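Long-range contacts in regulatory protein BlaR1 (Bacillus licheniformis, PDB 1NRF), which probably senses beta-lactam antibiotics at the cell surface through acylation of a serine in its C-terminal penicillin-binding domain, the part described here, and relays the signal inward: residues Glu97-Asp103 against Ser110-Tyr115; Thr64-Phe68 against Tyr131-Tyr137; Glu20-Tyr24 against Ile250-Lys254. One frame throughout, in Å; residues are numbered along the deposited sequence.

Contact 1. Residues Glu97-Asp103 against Ser110-Tyr115; sequences EWNQDQD and SSTTWY
In the all-helical part of this penicillin-binding fold, an irregular loop, 97-103, lies along the junction between helices 104-110 and 113-123. A Schellman motif ends the first of these helices: S111, with positive phi (55°/39°), is its C-prime residue, T112 (-68°/94°) makes the link, and helical geometry resumes toward W114 and Y115. In register, CA atoms pair as E97-S110 (6.5 Å), W98-T112 (5.1 Å) and Q102-Y115 (7.0 Å); an inverse gamma turn centred on N99 bends the loop.

Packing rests mainly on W98 (chi1 m, chi2 15°), a residue with 119 Å² covered. T112 CA sits over the five-membered ring of W98 in a CH-pi contact, 3.6 Å from the centroid, and W98 CB meets W114 CD1 at 3.9 Å. Further along, Q102 CB lies 3.5 Å from Y115 CD2, and Y93 stacks on W114.

Polar contacts involve both indoles. W98 NE1 gives a weak hydrogen bond to S110 O (3.5 Å). The side chain of S111, whose OG is hydrogen-bonded to K200, lies about 4 Å (nearest atoms) from that of S63, the probable acylated serine, so the junction borders the active site. The shortest of the clear hydrogen bonds depends on the p rotamer of W114 (chi1 66°), which brings NE1 2.8 Å from W98 O at an N-H...O angle of 161°.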
loop_
_atom_site.group_PDB
_atom_site.type_symbol
_atom_site.label_atom_id
_atom_site.label_comp_id
_atom_site.label_asym_id
_atom_site.label_seq_id
_atom_site.Cartn_x
_atom_site.Cartn_y
_atom_site.Cartn_z
ATOM N N GLU A 97 -16.305 1.724 11.808
ATOM C CA GLU A 97 -15.054 2.397 12.153
ATOM C C GLU A 97 -14.872 3.736 11.450
ATOM O O GLU A 97 -14.071 4.566 11.872
ATOM C CB GLU A 97 -13.867 1.488 11.844
ATOM C CG GLU A 97 -13.798 0.260 12.730
ATOM C CD GLU A 97 -12.492 -0.494 12.576
ATOM O OE1 GLU A 97 -12.201 -1.361 13.430
ATOM O OE2 GLU A 97 -11.759 -0.222 11.599
ATOM N N TRP A 98 -15.612 3.936 10.368
ATOM C CA TRP A 98 -15.541 5.182 9.619
ATOM C C TRP A 98 -16.440 6.209 10.306
ATOM O O TRP A 98 -16.179 7.416 10.261
ATOM C CB TRP A 98 -16.042 4.967 8.185
ATOM C CG TRP A 98 -15.160 4.112 7.302
ATOM C CD1 TRP A 98 -14.130 3.295 7.692
ATOM C CD2 TRP A 98 -15.254 3.980 5.878
ATOM N NE1 TRP A 98 -13.581 2.668 6.597
ATOM C CE2 TRP A 98 -14.251 3.071 5.473
ATOM C CE3 TRP A 98 -16.091 4.545 4.902
ATOM C CZ2 TRP A 98 -14.064 2.713 4.136
ATOM C CZ3 TRP A 98 -15.906 4.190 3.575
ATOM C CH2 TRP A 98 -14.900 3.282 3.204
ATOM N N ASN A 99 -17.488 5.701 10.953
ATOM C CA ASN A 99 -18.501 6.516 11.627
ATOM C C ASN A 99 -18.093 7.140 12.962
ATOM O O ASN A 99 -18.740 6.912 13.992
ATOM C CB ASN A 99 -19.770 5.680 11.819
ATOM C CG ASN A 99 -20.251 5.051 10.524
ATOM O OD1 ASN A 99 -20.516 5.746 9.547
ATOM N ND2 ASN A 99 -20.362 3.730 10.509
ATOM N N GLN A 100 -17.031 7.941 12.928
ATOM C CA GLN A 100 -16.526 8.619 14.118
ATOM C C GLN A 100 -15.396 9.564 13.744
ATOM O O GLN A 100 -14.852 9.482 12.645
ATOM C CB GLN A 100 -16.042 7.598 15.146
ATOM C CG GLN A 100 -15.269 6.439 14.552
ATOM C CD GLN A 100 -15.032 5.334 15.559
ATOM O OE1 GLN A 100 -14.234 5.487 16.488
ATOM N NE2 GLN A 100 -15.736 4.210 15.391
ATOM N N ASP A 101 -15.053 10.472 14.654
ATOM C CA ASP A 101 -13.980 11.424 14.389
ATOM C C ASP A 101 -12.696 10.687 14.032
ATOM O O ASP A 101 -12.215 9.829 14.774
ATOM C CB ASP A 101 -13.764 12.347 15.596
ATOM C CG ASP A 101 -14.931 13.307 15.812
ATOM O OD1 ASP A 101 -15.380 13.923 14.821
ATOM O OD2 ASP A 101 -15.394 13.451 16.968
ATOM N N GLN A 102 -12.145 11.024 12.875
ATOM C CA GLN A 102 -10.941 10.364 12.413
ATOM C C GLN A 102 -9.671 11.148 12.647
ATOM O O GLN A 102 -9.686 12.335 12.966
ATOM C CB GLN A 102 -11.064 10.024 10.926
ATOM C CG GLN A 102 -12.133 8.990 10.629
ATOM C CD GLN A 102 -11.800 7.614 11.181
ATOM O OE1 GLN A 102 -12.679 6.763 11.327
ATOM N NE2 GLN A 102 -10.528 7.386 11.476
ATOM N N ASP A 103 -8.566 10.442 12.473
ATOM C CA ASP A 103 -7.236 10.990 12.642
ATOM C C ASP A 103 -6.432 10.414 11.478
ATOM O O ASP A 103 -6.846 9.417 10.894
ATOM C CB ASP A 103 -6.673 10.499 13.972
ATOM C CG ASP A 103 -5.466 11.267 14.408
ATOM O OD1 ASP A 103 -4.918 10.939 15.477
ATOM O OD2 ASP A 103 -5.070 12.205 13.688
ATOM N N SER A 110 -7.737 2.035 9.918
ATOM C CA SER A 110 -9.088 1.665 9.568
ATOM C C SER A 110 -9.440 1.843 8.092
ATOM O O SER A 110 -10.519 1.441 7.650
ATOM C CB SER A 110 -10.042 2.460 10.455
ATOM O OG SER A 110 -9.745 2.198 11.823
ATOM N N SER A 111 -8.522 2.415 7.321
ATOM C CA SER A 111 -8.790 2.642 5.909
ATOM C C SER A 111 -10.078 3.449 5.786
ATOM O O SER A 111 -10.906 3.187 4.912
ATOM C CB SER A 111 -8.949 1.313 5.157
ATOM O OG SER A 111 -7.721 0.616 5.074
ATOM N N THR A 112 -10.254 4.411 6.686
ATOM C CA THR A 112 -11.433 5.265 6.656
ATOM C C THR A 112 -11.275 6.085 5.398
ATOM O O THR A 112 -10.608 7.115 5.386
ATOM C CB THR A 112 -11.489 6.188 7.880
ATOM O OG1 THR A 112 -11.628 5.390 9.063
ATOM C CG2 THR A 112 -12.670 7.144 7.774
ATOM N N THR A 113 -11.889 5.591 4.333
ATOM C CA THR A 113 -11.823 6.209 3.021
ATOM C C THR A 113 -12.230 7.665 2.947
ATOM O O THR A 113 -11.529 8.453 2.312
ATOM C CB THR A 113 -12.657 5.401 2.012
ATOM O OG1 THR A 113 -12.119 4.073 1.917
ATOM C CG2 THR A 113 -12.615 6.050 0.636
ATOM N N TRP A 114 -13.339 8.038 3.592
ATOM C CA TRP A 114 -13.792 9.428 3.521
ATOM C C TRP A 114 -12.746 10.438 3.973
ATOM O O TRP A 114 -12.693 11.552 3.457
ATOM C CB TRP A 114 -15.105 9.640 4.304
ATOM C CG TRP A 114 -15.046 9.477 5.812
ATOM C CD1 TRP A 114 -15.508 8.417 6.535
ATOM C CD2 TRP A 114 -14.587 10.444 6.768
ATOM N NE1 TRP A 114 -15.379 8.667 7.876
ATOM C CE2 TRP A 114 -14.818 9.905 8.048
ATOM C CE3 TRP A 114 -14.008 11.719 6.665
ATOM C CZ2 TRP A 114 -14.493 10.595 9.227
ATOM C CZ3 TRP A 114 -13.683 12.409 7.839
ATOM C CH2 TRP A 114 -13.930 11.841 9.102
ATOM N N TYR A 115 -11.900 10.039 4.917
ATOM C CA TYR A 115 -10.854 10.924 5.434
ATOM C C TYR A 115 -9.867 11.371 4.354
ATOM O O TYR A 115 -9.582 12.560 4.212
ATOM C CB TYR A 115 -10.093 10.226 6.562
ATOM C CG TYR A 115 -8.997 11.064 7.179
ATOM C CD1 TYR A 115 -7.782 11.250 6.525
ATOM C CD2 TYR A 115 -9.187 11.689 8.416
ATOM C CE1 TYR A 115 -6.789 12.037 7.089
ATOM C CE2 TYR A 115 -8.202 12.472 8.985
ATOM C CZ TYR A 115 -7.009 12.644 8.322
ATOM O OH TYR A 115 -6.027 13.418 8.893
#

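Contact 2. Residues Thr64-Phe68 against Tyr131-Tyr137; sequences TYKVF and YLKSIHY
Y137, whose N bonds to L132 O (3.0 Å) in the Schellman motif ending helix 125-134, packs its ring against Y65, in the 3-10 turn leading into helix 66-76, and F68, in its first turn. These three residues bury the most surface here (78, 77 and 73 Å²) and form an aromatic cluster. The nearest CA atoms, of F68 and L132, are 9.2 Å apart.

Y137 (chi1 t, chi2 -72°) takes part in two T-shaped pairs. The edge of Y65 (chi1 t) points at its face, with ring centroids 4.9 Å apart and planes at 88°; its own edge points at the face of F68 (chi1 m), with centroids 5.4 Å apart and planes at 77°. Y65 also reaches L132, CE1 to CD2 3.8 Å, while F68 CD2 touches I135 CD1 at 3.5 Å. I164 packs against F68, I135 and Y137.

A water donates to T64 O (2.8 Å) and is hydrogen-bonded to Y137 OH (2.9 Å). T64 and K66 follow the probable nucleophile S63, K66 being the lysine of an apparent SxxK motif. The chemistry is thus chiefly aromatic and apolar, with water serving a phenol and a buried carbonyl just before the helix carrying K66.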
loop_
_atom_site.group_PDB
_atom_site.type_symbol
_atom_site.label_atom_id
_atom_site.label_comp_id
_atom_site.label_asym_id
_atom_site.label_seq_id
_atom_site.Cartn_x
_atom_site.Cartn_y
_atom_site.Cartn_z
ATOM N N THR A 64 -4.129 0.886 -0.761
ATOM C CA THR A 64 -2.661 0.903 -0.672
ATOM C C THR A 64 -2.142 2.291 -1.016
ATOM O O THR A 64 -1.067 2.694 -0.575
ATOM C CB THR A 64 -1.952 -0.121 -1.643
ATOM O OG1 THR A 64 -2.172 0.248 -3.014
ATOM C CG2 THR A 64 -2.453 -1.524 -1.390
ATOM N N TYR A 65 -2.931 3.023 -1.793
ATOM C CA TYR A 65 -2.540 4.349 -2.236
ATOM C C TYR A 65 -2.602 5.438 -1.145
ATOM O O TYR A 65 -1.996 6.508 -1.286
ATOM C CB TYR A 65 -3.411 4.745 -3.439
ATOM C CG TYR A 65 -3.055 6.089 -3.991
ATOM C CD1 TYR A 65 -1.885 6.265 -4.722
ATOM C CD2 TYR A 65 -3.827 7.209 -3.690
ATOM C CE1 TYR A 65 -1.480 7.520 -5.131
ATOM C CE2 TYR A 65 -3.439 8.474 -4.094
ATOM C CZ TYR A 65 -2.257 8.625 -4.811
ATOM O OH TYR A 65 -1.841 9.872 -5.195
ATOM N N LYS A 66 -3.334 5.165 -0.066
ATOM C CA LYS A 66 -3.477 6.116 1.037
ATOM C C LYS A 66 -2.131 6.603 1.602
ATOM O O LYS A 66 -2.030 7.709 2.140
ATOM C CB LYS A 66 -4.305 5.489 2.160
ATOM C CG LYS A 66 -5.807 5.427 1.912
ATOM C CD LYS A 66 -6.468 4.701 3.079
ATOM C CE LYS A 66 -7.980 4.765 3.034
ATOM N NZ LYS A 66 -8.540 4.130 1.831
ATOM N N VAL A 67 -1.101 5.772 1.479
ATOM C CA VAL A 67 0.235 6.124 1.952
ATOM C C VAL A 67 0.730 7.367 1.212
ATOM O O VAL A 67 1.255 8.302 1.820
ATOM C CB VAL A 67 1.238 4.955 1.712
ATOM C CG1 VAL A 67 2.650 5.387 2.063
ATOM C CG2 VAL A 67 0.836 3.737 2.549
ATOM N N PHE A 68 0.549 7.378 -0.102
ATOM C CA PHE A 68 0.996 8.506 -0.902
ATOM C C PHE A 68 -0.004 9.647 -0.849
ATOM O O PHE A 68 0.361 10.807 -1.002
ATOM C CB PHE A 68 1.256 8.066 -2.344
ATOM C CG PHE A 68 2.406 7.111 -2.478
ATOM C CD1 PHE A 68 2.231 5.750 -2.247
ATOM C CD2 PHE A 68 3.677 7.580 -2.775
ATOM C CE1 PHE A 68 3.309 4.869 -2.307
ATOM C CE2 PHE A 68 4.763 6.706 -2.838
ATOM C CZ PHE A 68 4.576 5.346 -2.602
ATOM N N TYR A 131 0.945 15.459 -9.020
ATOM C CA TYR A 131 1.582 14.586 -8.037
ATOM C C TYR A 131 1.908 13.203 -8.594
ATOM O O TYR A 131 3.051 12.749 -8.522
ATOM C CB TYR A 131 0.672 14.450 -6.812
ATOM C CG TYR A 131 1.259 13.642 -5.674
ATOM C CD1 TYR A 131 2.422 14.057 -5.025
ATOM C CD2 TYR A 131 0.632 12.475 -5.227
ATOM C CE1 TYR A 131 2.945 13.335 -3.956
ATOM C CE2 TYR A 131 1.144 11.746 -4.160
ATOM C CZ TYR A 131 2.299 12.184 -3.526
ATOM O OH TYR A 131 2.789 11.488 -2.444
ATOM N N LEU A 132 0.898 12.540 -9.150
ATOM C CA LEU A 132 1.087 11.211 -9.711
ATOM C C LEU A 132 2.227 11.239 -10.721
ATOM O O LEU A 132 2.945 10.255 -10.884
ATOM C CB LEU A 132 -0.195 10.720 -10.376
ATOM C CG LEU A 132 -1.407 10.553 -9.466
ATOM C CD1 LEU A 132 -2.629 10.192 -10.312
ATOM C CD2 LEU A 132 -1.123 9.481 -8.417
ATOM N N LYS A 133 2.386 12.368 -11.405
ATOM C CA LYS A 133 3.463 12.490 -12.370
ATOM C C LYS A 133 4.774 12.746 -11.640
ATOM O O LYS A 133 5.806 12.180 -12.003
ATOM C CB LYS A 133 3.190 13.618 -13.363
ATOM C CG LYS A 133 2.169 13.269 -14.424
ATOM C CD LYS A 133 1.970 14.422 -15.401
ATOM C CE LYS A 133 0.917 14.071 -16.451
ATOM N NZ LYS A 133 0.722 15.157 -17.465
ATOM N N SER A 134 4.735 13.577 -10.596
ATOM C CA SER A 134 5.952 13.884 -9.860
ATOM C C SER A 134 6.604 12.645 -9.235
ATOM O O SER A 134 7.814 12.603 -9.067
ATOM C CB SER A 134 5.697 14.975 -8.790
ATOM O OG SER A 134 4.897 14.532 -7.700
ATOM N N ILE A 135 5.817 11.632 -8.894
ATOM C CA ILE A 135 6.401 10.426 -8.310
ATOM C C ILE A 135 6.235 9.225 -9.237
ATOM O O ILE A 135 6.536 8.089 -8.851
ATOM C CB ILE A 135 5.770 10.078 -6.936
ATOM C CG1 ILE A 135 4.281 9.766 -7.108
ATOM C CG2 ILE A 135 6.003 11.218 -5.953
ATOM C CD1 ILE A 135 3.610 9.246 -5.847
ATOM N N HIS A 136 5.775 9.495 -10.458
ATOM C CA HIS A 136 5.519 8.465 -11.465
ATOM C C HIS A 136 4.892 7.208 -10.847
ATOM O O HIS A 136 5.494 6.132 -10.806
ATOM C CB HIS A 136 6.808 8.113 -12.231
ATOM C CG HIS A 136 6.561 7.397 -13.527
ATOM N ND1 HIS A 136 7.330 7.605 -14.653
ATOM C CD2 HIS A 136 5.618 6.487 -13.878
ATOM C CE1 HIS A 136 6.870 6.859 -15.642
ATOM N NE2 HIS A 136 5.832 6.171 -15.198
ATOM N N TYR A 137 3.659 7.366 -10.379
ATOM C CA TYR A 137 2.916 6.286 -9.756
ATOM C C TYR A 137 2.105 5.473 -10.767
ATOM O O TYR A 137 1.099 5.941 -11.302
ATOM C CB TYR A 137 2.001 6.863 -8.676
ATOM C CG TYR A 137 1.346 5.825 -7.787
ATOM C CD1 TYR A 137 0.318 5.004 -8.263
ATOM C CD2 TYR A 137 1.724 5.693 -6.453
ATOM C CE1 TYR A 137 -0.312 4.088 -7.429
ATOM C CE2 TYR A 137 1.094 4.780 -5.612
ATOM C CZ TYR A 137 0.080 3.985 -6.108
ATOM O OH TYR A 137 -0.537 3.093 -5.275
HETATM O O HOH W 1 0.754 2.669 -2.716
#

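Contact 3. Residues Glu20-Tyr24 against Ile250-Lys254; sequences EYEDY and ILDKK
This is a peripheral contact of mixed character, part salt bridge and part apolar packing, that joins the two ends of the sensor domain. Residues 20-24 run from the outermost strand 18-21 of the sheet to the N-cap position of helix 25-29, held by Y24; residues 250-254 form the last turn of the C-terminal helix 239-253 and its exit. The nearest CA atoms, of Y24 and I250, are 7.4 Å apart, with both CA-to-CB bonds pointing toward the opposite segment.

The apolar half is formed by these two buried residues. With chi1 of Y24 in m, its ring presents a face to I250 (chi1 m, chi2 t), whose CG2 lies 3.9 Å from the ring centroid and 5° off the normal, a well-centred CH-pi contact. I250 CD1 also touches Y24 CB at 3.6 Å. F37 of strand 33-41 meets the Y24 ring at a steep angle and touches I250 as well, tying the pair to the sheet.

The polar half gathers round K254, the first residue beyond the helix. Its CD passes 3.2 Å from Y24 OH, and NZ makes a salt bridge of 2.5 Å with E22 OE2 and a long one of 3.9 Å with E20 OE1. Y24 OH in turn donates a weak hydrogen bond of 2.7 Å to E22 OE1, while E20 OE1 has a weak hydrogen bond from T48.

One lysine thus sits beside two carboxylates whose nearest oxygens, E20 OE1 and E22 OE2, are 3.0 Å apart; its positive charge offsets their mutual repulsion while its CD touches the tyrosine hydroxyl.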
loop_
_atom_site.group_PDB
_atom_site.type_symbol
_atom_site.label_atom_id
_atom_site.label_comp_id
_atom_site.label_asym_id
_atom_site.label_seq_id
_atom_site.Cartn_x
_atom_site.Cartn_y
_atom_site.Cartn_z
ATOM N N GLU A 20 15.000 -13.596 -8.751
ATOM C CA GLU A 20 14.871 -15.009 -8.407
ATOM C C GLU A 20 13.382 -15.359 -8.432
ATOM O O GLU A 20 12.532 -14.525 -8.123
ATOM C CB GLU A 20 15.439 -15.255 -7.007
ATOM C CG GLU A 20 15.424 -16.698 -6.546
ATOM C CD GLU A 20 15.934 -16.849 -5.118
ATOM O OE1 GLU A 20 15.267 -16.334 -4.189
ATOM O OE2 GLU A 20 17.002 -17.474 -4.925
ATOM N N TYR A 21 13.064 -16.587 -8.803
ATOM C CA TYR A 21 11.673 -16.997 -8.853
ATOM C C TYR A 21 11.412 -18.159 -7.909
ATOM O O TYR A 21 12.245 -19.050 -7.762
ATOM C CB TYR A 21 11.306 -17.378 -10.283
ATOM C CG TYR A 21 11.314 -16.199 -11.222
ATOM C CD1 TYR A 21 10.189 -15.383 -11.356
ATOM C CD2 TYR A 21 12.461 -15.864 -11.944
ATOM C CE1 TYR A 21 10.203 -14.263 -12.180
ATOM C CE2 TYR A 21 12.482 -14.743 -12.767
ATOM C CZ TYR A 21 11.349 -13.949 -12.879
ATOM O OH TYR A 21 11.362 -12.837 -13.681
ATOM N N GLU A 22 10.256 -18.130 -7.253
ATOM C CA GLU A 22 9.878 -19.191 -6.329
ATOM C C GLU A 22 8.397 -19.490 -6.419
ATOM O O GLU A 22 7.623 -18.708 -6.975
ATOM C CB GLU A 22 10.247 -18.818 -4.897
ATOM C CG GLU A 22 11.733 -18.863 -4.644
ATOM C CD GLU A 22 12.083 -18.566 -3.207
ATOM O OE1 GLU A 22 11.516 -19.226 -2.311
ATOM O OE2 GLU A 22 12.929 -17.676 -2.976
ATOM N N ASP A 23 8.008 -20.633 -5.870
ATOM C CA ASP A 23 6.616 -21.052 -5.904
ATOM C C ASP A 23 5.996 -20.984 -4.514
ATOM O O ASP A 23 6.470 -21.632 -3.585
ATOM C CB ASP A 23 6.517 -22.480 -6.449
ATOM C CG ASP A 23 5.093 -22.894 -6.732
ATOM O OD1 ASP A 23 4.870 -24.071 -7.074
ATOM O OD2 ASP A 23 4.193 -22.038 -6.616
ATOM N N TYR A 24 4.935 -20.194 -4.382
ATOM C CA TYR A 24 4.249 -20.046 -3.109
ATOM C C TYR A 24 2.761 -20.312 -3.267
ATOM O O TYR A 24 1.953 -19.925 -2.421
ATOM C CB TYR A 24 4.466 -18.643 -2.558
ATOM C CG TYR A 24 5.916 -18.278 -2.362
ATOM C CD1 TYR A 24 6.729 -19.000 -1.492
ATOM C CD2 TYR A 24 6.468 -17.190 -3.027
ATOM C CE1 TYR A 24 8.063 -18.638 -1.286
ATOM C CE2 TYR A 24 7.792 -16.821 -2.833
ATOM C CZ TYR A 24 8.582 -17.544 -1.963
ATOM O OH TYR A 24 9.885 -17.153 -1.774
ATOM N N ILE A 250 4.264 -16.189 4.005
ATOM C CA ILE A 250 5.441 -16.302 3.149
ATOM C C ILE A 250 6.629 -15.610 3.808
ATOM O O ILE A 250 7.730 -16.144 3.807
ATOM C CB ILE A 250 5.190 -15.695 1.748
ATOM C CG1 ILE A 250 4.077 -16.479 1.047
ATOM C CG2 ILE A 250 6.475 -15.726 0.913
ATOM C CD1 ILE A 250 3.720 -15.954 -0.324
ATOM N N LEU A 251 6.402 -14.433 4.383
ATOM C CA LEU A 251 7.473 -13.695 5.058
ATOM C C LEU A 251 8.060 -14.513 6.198
ATOM O O LEU A 251 9.268 -14.504 6.429
ATOM C CB LEU A 251 6.939 -12.372 5.615
ATOM C CG LEU A 251 7.340 -11.072 4.912
ATOM C CD1 LEU A 251 7.219 -11.229 3.413
ATOM C CD2 LEU A 251 6.455 -9.929 5.415
ATOM N N ASP A 252 7.185 -15.211 6.908
ATOM C CA ASP A 252 7.570 -16.040 8.034
ATOM C C ASP A 252 8.211 -17.337 7.550
ATOM O O ASP A 252 8.915 -18.014 8.302
ATOM C CB ASP A 252 6.334 -16.331 8.889
ATOM C CG ASP A 252 6.547 -17.477 9.857
ATOM O OD1 ASP A 252 6.306 -18.644 9.471
ATOM O OD2 ASP A 252 6.966 -17.205 11.002
ATOM N N LYS A 253 7.969 -17.669 6.286
ATOM C CA LYS A 253 8.520 -18.880 5.690
ATOM C C LYS A 253 9.995 -18.685 5.330
ATOM O O LYS A 253 10.794 -19.616 5.414
ATOM C CB LYS A 253 7.719 -19.255 4.438
ATOM C CG LYS A 253 8.111 -20.576 3.808
ATOM C CD LYS A 253 7.848 -21.734 4.754
ATOM C CE LYS A 253 7.981 -23.063 4.028
ATOM N NZ LYS A 253 7.605 -24.217 4.889
ATOM N N LYS A 254 10.350 -17.472 4.926
ATOM C CA LYS A 254 11.726 -17.170 4.567
ATOM C C LYS A 254 12.426 -16.511 5.741
ATOM O O LYS A 254 13.453 -15.866 5.577
ATOM C CB LYS A 254 11.772 -16.250 3.346
ATOM C CG LYS A 254 11.006 -16.789 2.146
ATOM C CD LYS A 254 11.648 -16.380 0.823
ATOM C CE LYS A 254 12.955 -17.132 0.602
ATOM N NZ LYS A 254 13.607 -16.840 -0.706
#

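How the contacts relate
Contacts 1 and 2 share the helical region and meet beside the probable active site. Their centres are 21 Å apart, yet K66 of contact 2 packs against contact 1, with NZ 3.6 Å from T113 OG1 and CE 3.7 Å from S111 CA. K66 NZ is also hydrogen-bonded to S63, the probable acylation site, so both contacts lie beside it. Contact 3 lies across the chain's centre from both, its centre 34 Å from that of contact 1 and 28 Å from that of contact 2; the nearest atoms are about 18 and 14 Å away. Along the chain contact 1 nests within the loop closed by contact 2, and contact 2 within that closed by contact 3.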